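Local atomic coordinates of putative isohexenylglutaconyl-CoA hydratase (Pseudomonas aeruginosa, PDB entry 4ZU2), a protein that probably hydrates isohexenylglutaconyl-CoA during the breakdown of acyclic terpenoids such as citronellate, as a member of the crotonase (enoyl-CoA hydratase/isomerase) family. Residues A[7-12]-A[40-45]; A[126-131]-A[198-203]. All coordinates share one frame; numbering follows the deposited sequence.

Interaction 1: A[7-12]-A[40-45]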
loop_
_atom_site.group_PDB
_atom_site.type_symbol
_atom_site.label_atom_id
_atom_site.label_comp_id
_atom_site.label_asym_id
_atom_site.label_seq_id
_atom_site.Cartn_x
_atom_site.Cartn_y
_atom_site.Cartn_z
ATOM N N GLU A 7 38.088 -4.896 3.943
ATOM C CA GLU A 7 36.887 -4.109 3.975
ATOM C C GLU A 7 36.274 -4.111 5.437
ATOM O O GLU A 7 36.929 -4.460 6.433
ATOM C CB GLU A 7 35.882 -4.692 2.916
ATOM C CG GLU A 7 36.018 -4.277 1.391
ATOM C CD GLU A 7 34.686 -4.373 0.557
ATOM O OE1 GLU A 7 34.500 -3.726 -0.494
ATOM O OE2 GLU A 7 33.789 -5.107 0.929
ATOM N N THR A 8 35.017 -3.685 5.545
ATOM C CA THR A 8 34.116 -3.979 6.659
ATOM C C THR A 8 33.083 -4.981 6.152
ATOM O O THR A 8 32.035 -5.192 6.776
ATOM C CB THR A 8 33.282 -2.748 7.058
ATOM O OG1 THR A 8 32.411 -2.402 5.946
ATOM C CG2 THR A 8 34.185 -1.562 7.433
ATOM N N LEU A 9 33.365 -5.569 4.993
ATOM C CA LEU A 9 32.486 -6.546 4.399
ATOM C C LEU A 9 33.297 -7.756 4.045
ATOM O O LEU A 9 34.513 -7.679 3.826
ATOM C CB LEU A 9 31.853 -6.007 3.116
ATOM C CG LEU A 9 31.047 -4.724 3.252
ATOM C CD1 LEU A 9 30.615 -4.185 1.902
ATOM C CD2 LEU A 9 29.854 -4.976 4.161
ATOM N N LEU A 10 32.605 -8.871 3.984
ATOM C CA LEU A 10 33.137 -10.062 3.363
ATOM C C LEU A 10 32.297 -10.420 2.124
ATOM O O LEU A 10 31.069 -10.680 2.195
ATOM C CB LEU A 10 33.147 -11.205 4.376
ATOM C CG LEU A 10 34.052 -10.991 5.605
ATOM C CD1 LEU A 10 33.781 -12.030 6.652
ATOM C CD2 LEU A 10 35.536 -10.998 5.243
ATOM N N LEU A 11 32.982 -10.433 0.988
ATOM C CA LEU A 11 32.365 -10.728 -0.295
ATOM C C LEU A 11 32.507 -12.217 -0.673
ATOM O O LEU A 11 33.602 -12.790 -0.562
ATOM C CB LEU A 11 33.008 -9.831 -1.345
ATOM C CG LEU A 11 33.131 -8.355 -0.931
ATOM C CD1 LEU A 11 33.640 -7.463 -2.061
ATOM C CD2 LEU A 11 31.770 -7.865 -0.480
ATOM N N GLU A 12 31.405 -12.849 -1.096
ATOM C CA GLU A 12 31.437 -14.272 -1.511
ATOM C C GLU A 12 30.756 -14.545 -2.858
ATOM O O GLU A 12 29.598 -14.941 -2.918
ATOM C CB GLU A 12 30.791 -15.161 -0.444
ATOM C CG GLU A 12 31.162 -14.852 1.033
ATOM C CD GLU A 12 30.418 -15.787 2.014
ATOM O OE1 GLU A 12 30.644 -17.011 1.941
ATOM O OE2 GLU A 12 29.587 -15.327 2.827
ATOM N N ARG A 40 28.483 0.908 -1.266
ATOM C CA ARG A 40 28.162 1.711 -2.426
ATOM C C ARG A 40 29.106 1.362 -3.543
ATOM O O ARG A 40 28.713 1.332 -4.722
ATOM C CB ARG A 40 28.246 3.215 -2.094
ATOM C CG ARG A 40 27.117 3.678 -1.218
ATOM C CD ARG A 40 27.152 5.167 -0.984
ATOM N NE ARG A 40 26.767 5.894 -2.189
ATOM C CZ ARG A 40 27.028 7.179 -2.394
ATOM N NH1 ARG A 40 27.672 7.846 -1.489
ATOM N NH2 ARG A 40 26.677 7.791 -3.511
ATOM N N ALA A 41 30.354 1.105 -3.167
ATOM C CA ALA A 41 31.396 0.760 -4.141
ATOM C C ALA A 41 31.137 -0.582 -4.770
ATOM O O ALA A 41 31.336 -0.749 -5.966
ATOM C CB ALA A 41 32.794 0.757 -3.474
ATOM N N VAL A 42 30.734 -1.551 -3.950
ATOM C CA VAL A 42 30.368 -2.875 -4.419
ATOM C C VAL A 42 29.132 -2.832 -5.334
ATOM O O VAL A 42 29.103 -3.485 -6.369
ATOM C CB VAL A 42 30.117 -3.847 -3.230
ATOM C CG1 VAL A 42 29.442 -5.121 -3.702
ATOM C CG2 VAL A 42 31.417 -4.198 -2.520
ATOM N N LEU A 43 28.121 -2.051 -4.968
ATOM C CA LEU A 43 26.904 -1.993 -5.766
ATOM C C LEU A 43 27.204 -1.394 -7.138
ATOM O O LEU A 43 26.615 -1.816 -8.133
ATOM C CB LEU A 43 25.790 -1.227 -5.033
ATOM C CG LEU A 43 25.183 -1.952 -3.806
ATOM C CD1 LEU A 43 24.272 -1.045 -2.970
ATOM C CD2 LEU A 43 24.434 -3.172 -4.190
ATOM N N ALA A 44 28.112 -0.419 -7.202
ATOM C CA ALA A 44 28.457 0.206 -8.477
ATOM C C ALA A 44 29.313 -0.723 -9.320
ATOM O O ALA A 44 29.227 -0.726 -10.563
ATOM C CB ALA A 44 29.188 1.518 -8.245
ATOM N N ALA A 45 30.140 -1.515 -8.639
ATOM C CA ALA A 45 30.969 -2.527 -9.299
ATOM C C ALA A 45 30.169 -3.490 -10.174
ATOM O O ALA A 45 30.580 -3.825 -11.292
ATOM C CB ALA A 45 31.733 -3.349 -8.249
#
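The carboxylate oxygen OE1 of E7 lies 3.7 Å from CG2 of V42, a van der Waals approach, and no hydrogen bond joins 7-12 to 40-45. CG of E7 is anti to the carbonyl carbon (chi1 -83°) and the chain stays extended beyond it, carrying the acid obliquely over the valine methyl. V42 is the centre of the helix side: most of the 108 Å² buried between the two segments involves it, and its CG2 is the atom that E7, L9 and L11 all approach. L11 meets it tip to tip, its CD1 at 4.0 Å from V42 CG2, and its other methyl, CD2, lies 4.2 Å from that CG2. L9 arrives more distantly, CD1 standing 4.5 Å from V42 CG2. L9 and L11, two residues apart in strand 9-14, project from the same face, hence the shared target.

Helix 33-47 connects the adjacent parallel strands 17-22 and 54-59 in a beta-alpha-beta crossover, and here it also covers strand 9-14, the antiparallel neighbour of 17-22 at the border of the six-stranded sheet. V42 additionally touches L18 of that neighbour, so it spans two strands. The closest CA atoms, of L11 and V42, are 9.1 Å apart, and side chains bridge the gap. Polar partners lie outside the segments: T8 N hydrogen-bonds to E38 OE1, one turn before V42, while the R40-E97 salt bridge ties the helix to helix 81-99.

Interaction 2: A[126-131]-A[198-203]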
loop_
_atom_site.group_PDB
_atom_site.type_symbol
_atom_site.label_atom_id
_atom_site.label_comp_id
_atom_site.label_asym_id
_atom_site.label_seq_id
_atom_site.Cartn_x
_atom_site.Cartn_y
_atom_site.Cartn_z
ATOM N N VAL A 126 13.611 -9.355 -1.797
ATOM C CA VAL A 126 13.186 -10.442 -0.932
ATOM C C VAL A 126 13.916 -10.372 0.435
ATOM O O VAL A 126 15.151 -10.359 0.523
ATOM C CB VAL A 126 13.410 -11.826 -1.635
ATOM C CG1 VAL A 126 12.764 -12.987 -0.834
ATOM C CG2 VAL A 126 12.840 -11.800 -3.029
ATOM N N ALA A 127 13.130 -10.260 1.491
ATOM C CA ALA A 127 13.622 -10.319 2.876
ATOM C C ALA A 127 13.114 -11.599 3.572
ATOM O O ALA A 127 11.899 -11.914 3.559
ATOM C CB ALA A 127 13.159 -9.146 3.626
ATOM N N ILE A 128 14.059 -12.335 4.139
ATOM C CA ILE A 128 13.790 -13.543 4.913
ATOM C C ILE A 128 14.302 -13.284 6.344
ATOM O O ILE A 128 15.489 -13.084 6.537
ATOM C CB ILE A 128 14.545 -14.747 4.299
ATOM C CG1 ILE A 128 14.131 -14.987 2.829
ATOM C CG2 ILE A 128 14.307 -16.010 5.116
ATOM C CD1 ILE A 128 15.219 -15.541 1.944
ATOM N N ALA A 129 13.421 -13.284 7.341
ATOM C CA ALA A 129 13.835 -12.962 8.714
ATOM C C ALA A 129 13.761 -14.171 9.628
ATOM O O ALA A 129 12.948 -15.088 9.419
ATOM C CB ALA A 129 12.981 -11.867 9.279
ATOM N N ALA A 130 14.633 -14.161 10.635
ATOM C CA ALA A 130 14.549 -15.075 11.771
ATOM C C ALA A 130 13.404 -14.610 12.674
ATOM O O ALA A 130 13.283 -13.423 12.939
ATOM C CB ALA A 130 15.840 -15.023 12.518
ATOM N N ALA A 131 12.561 -15.524 13.148
ATOM C CA ALA A 131 11.436 -15.153 14.009
ATOM C C ALA A 131 11.840 -14.348 15.220
ATOM O O ALA A 131 11.034 -13.579 15.736
ATOM C CB ALA A 131 10.686 -16.415 14.492
ATOM N N GLU A 198 18.031 -20.576 -0.376
ATOM C CA GLU A 198 18.378 -21.338 -1.555
ATOM C C GLU A 198 17.120 -21.629 -2.423
ATOM O O GLU A 198 17.228 -21.801 -3.632
ATOM C CB GLU A 198 19.123 -22.623 -1.167
ATOM C CG GLU A 198 19.406 -23.532 -2.360
ATOM C CD GLU A 198 20.063 -22.798 -3.541
ATOM O OE1 GLU A 198 21.138 -22.176 -3.327
ATOM O OE2 GLU A 198 19.496 -22.849 -4.681
ATOM N N GLU A 199 15.938 -21.713 -1.818
ATOM C CA GLU A 199 14.732 -21.890 -2.617
ATOM C C GLU A 199 14.550 -20.652 -3.512
ATOM O O GLU A 199 14.477 -20.763 -4.742
ATOM C CB GLU A 199 13.525 -22.098 -1.736
ATOM C CG GLU A 199 12.255 -22.288 -2.517
ATOM C CD GLU A 199 12.362 -23.375 -3.586
ATOM O OE1 GLU A 199 13.099 -24.375 -3.356
ATOM O OE2 GLU A 199 11.700 -23.228 -4.649
ATOM N N THR A 200 14.550 -19.481 -2.870
ATOM C CA THR A 200 14.442 -18.178 -3.533
ATOM C C THR A 200 15.455 -18.086 -4.660
ATOM O O THR A 200 15.133 -17.701 -5.768
ATOM C CB THR A 200 14.726 -17.053 -2.549
ATOM O OG1 THR A 200 13.725 -17.045 -1.518
ATOM C CG2 THR A 200 14.772 -15.679 -3.247
ATOM N N LEU A 201 16.673 -18.494 -4.384
ATOM C CA LEU A 201 17.732 -18.392 -5.372
ATOM C C LEU A 201 17.518 -19.328 -6.547
ATOM O O LEU A 201 17.959 -19.035 -7.645
ATOM C CB LEU A 201 19.092 -18.643 -4.742
ATOM C CG LEU A 201 19.639 -17.512 -3.857
ATOM C CD1 LEU A 201 20.977 -17.937 -3.221
ATOM C CD2 LEU A 201 19.822 -16.178 -4.637
ATOM N N GLU A 202 16.838 -20.441 -6.341
ATOM C CA GLU A 202 16.636 -21.332 -7.463
ATOM C C GLU A 202 15.453 -20.796 -8.279
ATOM O O GLU A 202 15.450 -20.902 -9.484
ATOM C CB GLU A 202 16.471 -22.784 -7.025
ATOM C CG GLU A 202 16.888 -23.735 -8.125
ATOM C CD GLU A 202 18.384 -23.859 -8.294
ATOM O OE1 GLU A 202 19.088 -23.863 -7.261
ATOM O OE2 GLU A 202 18.846 -23.924 -9.466
ATOM N N GLN A 203 14.475 -20.171 -7.622
ATOM C CA GLN A 203 13.414 -19.484 -8.360
ATOM C C GLN A 203 13.964 -18.391 -9.253
ATOM O O GLN A 203 13.498 -18.179 -10.371
ATOM C CB GLN A 203 12.413 -18.871 -7.410
ATOM C CG GLN A 203 11.692 -19.911 -6.603
ATOM C CD GLN A 203 10.732 -19.300 -5.610
ATOM O OE1 GLN A 203 11.115 -18.517 -4.748
ATOM N NE2 GLN A 203 9.471 -19.643 -5.743
#
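Flat groups play no part in the touch between T200 and the pair V126 and I128: aliphatic branches and a hydroxyl supply all the surfaces. The F185 side chain, of strand 185-187, touches V126, I128 and T200. T200 of the helix presents two different groups to the strand. With OG1 beside the backbone N (chi1 -64°), the methyl CG2 falls anti to that N and reaches tip to tip toward V126, where it lies 4.1 Å from CG1. The second valine methyl, CG2 of V126, is 4.3 Å from the same CG2 of T200, so the threonine methyl faces both prongs. Its hydroxyl takes the other side of the contact, with OG1 4.1 Å from CD1 of I128 as the two side chains slide past each other in opposite directions. That is an apolar approach to a hydroxyl whose polar need is met elsewhere: OG1 is hydrogen-bonded to O of R196, one turn earlier in the same helix. This bond probably holds the side-chain rotation and is consistent with the methyl being turned to the valine.

I128 has chi2 at 148°, about 30° from the staggered value, and its CG1 lies 4.4 Å from V126 CG1, so the two strand side chains adjoin. All three touching residues are buried, yet the patch is small, 97 Å² in total, and the closest CA atoms, of V126 and T200, are 8.3 Å apart.

R164 of the second subunit packs on V126, bringing the trimer interface up to this spot. Within the chain, strand 126-130 lies between strands 104-109 and 185-187 of the six-stranded sheet, and helix 190-205, which follows 185-187, lies against it, with L193 and R196 also touching I128.

Both contacts pack a helix against the same mixed six-stranded sheet of the crotonase fold, with centres 21 Å apart and nearest atoms about 9 Å apart, so they do not touch. Interaction 1 belongs to the early part of the chain and sits at the outermost strand 9-14. Interaction 2 comes later, on strand 126-130, one strand in from the other border strand, 185-187. They follow in series along the sequence, the first closing before the second opens. Helices 33-47 and 190-205 therefore cover parts of the sheet near its two borders, and only the second contact is touched by another subunit of the trimer.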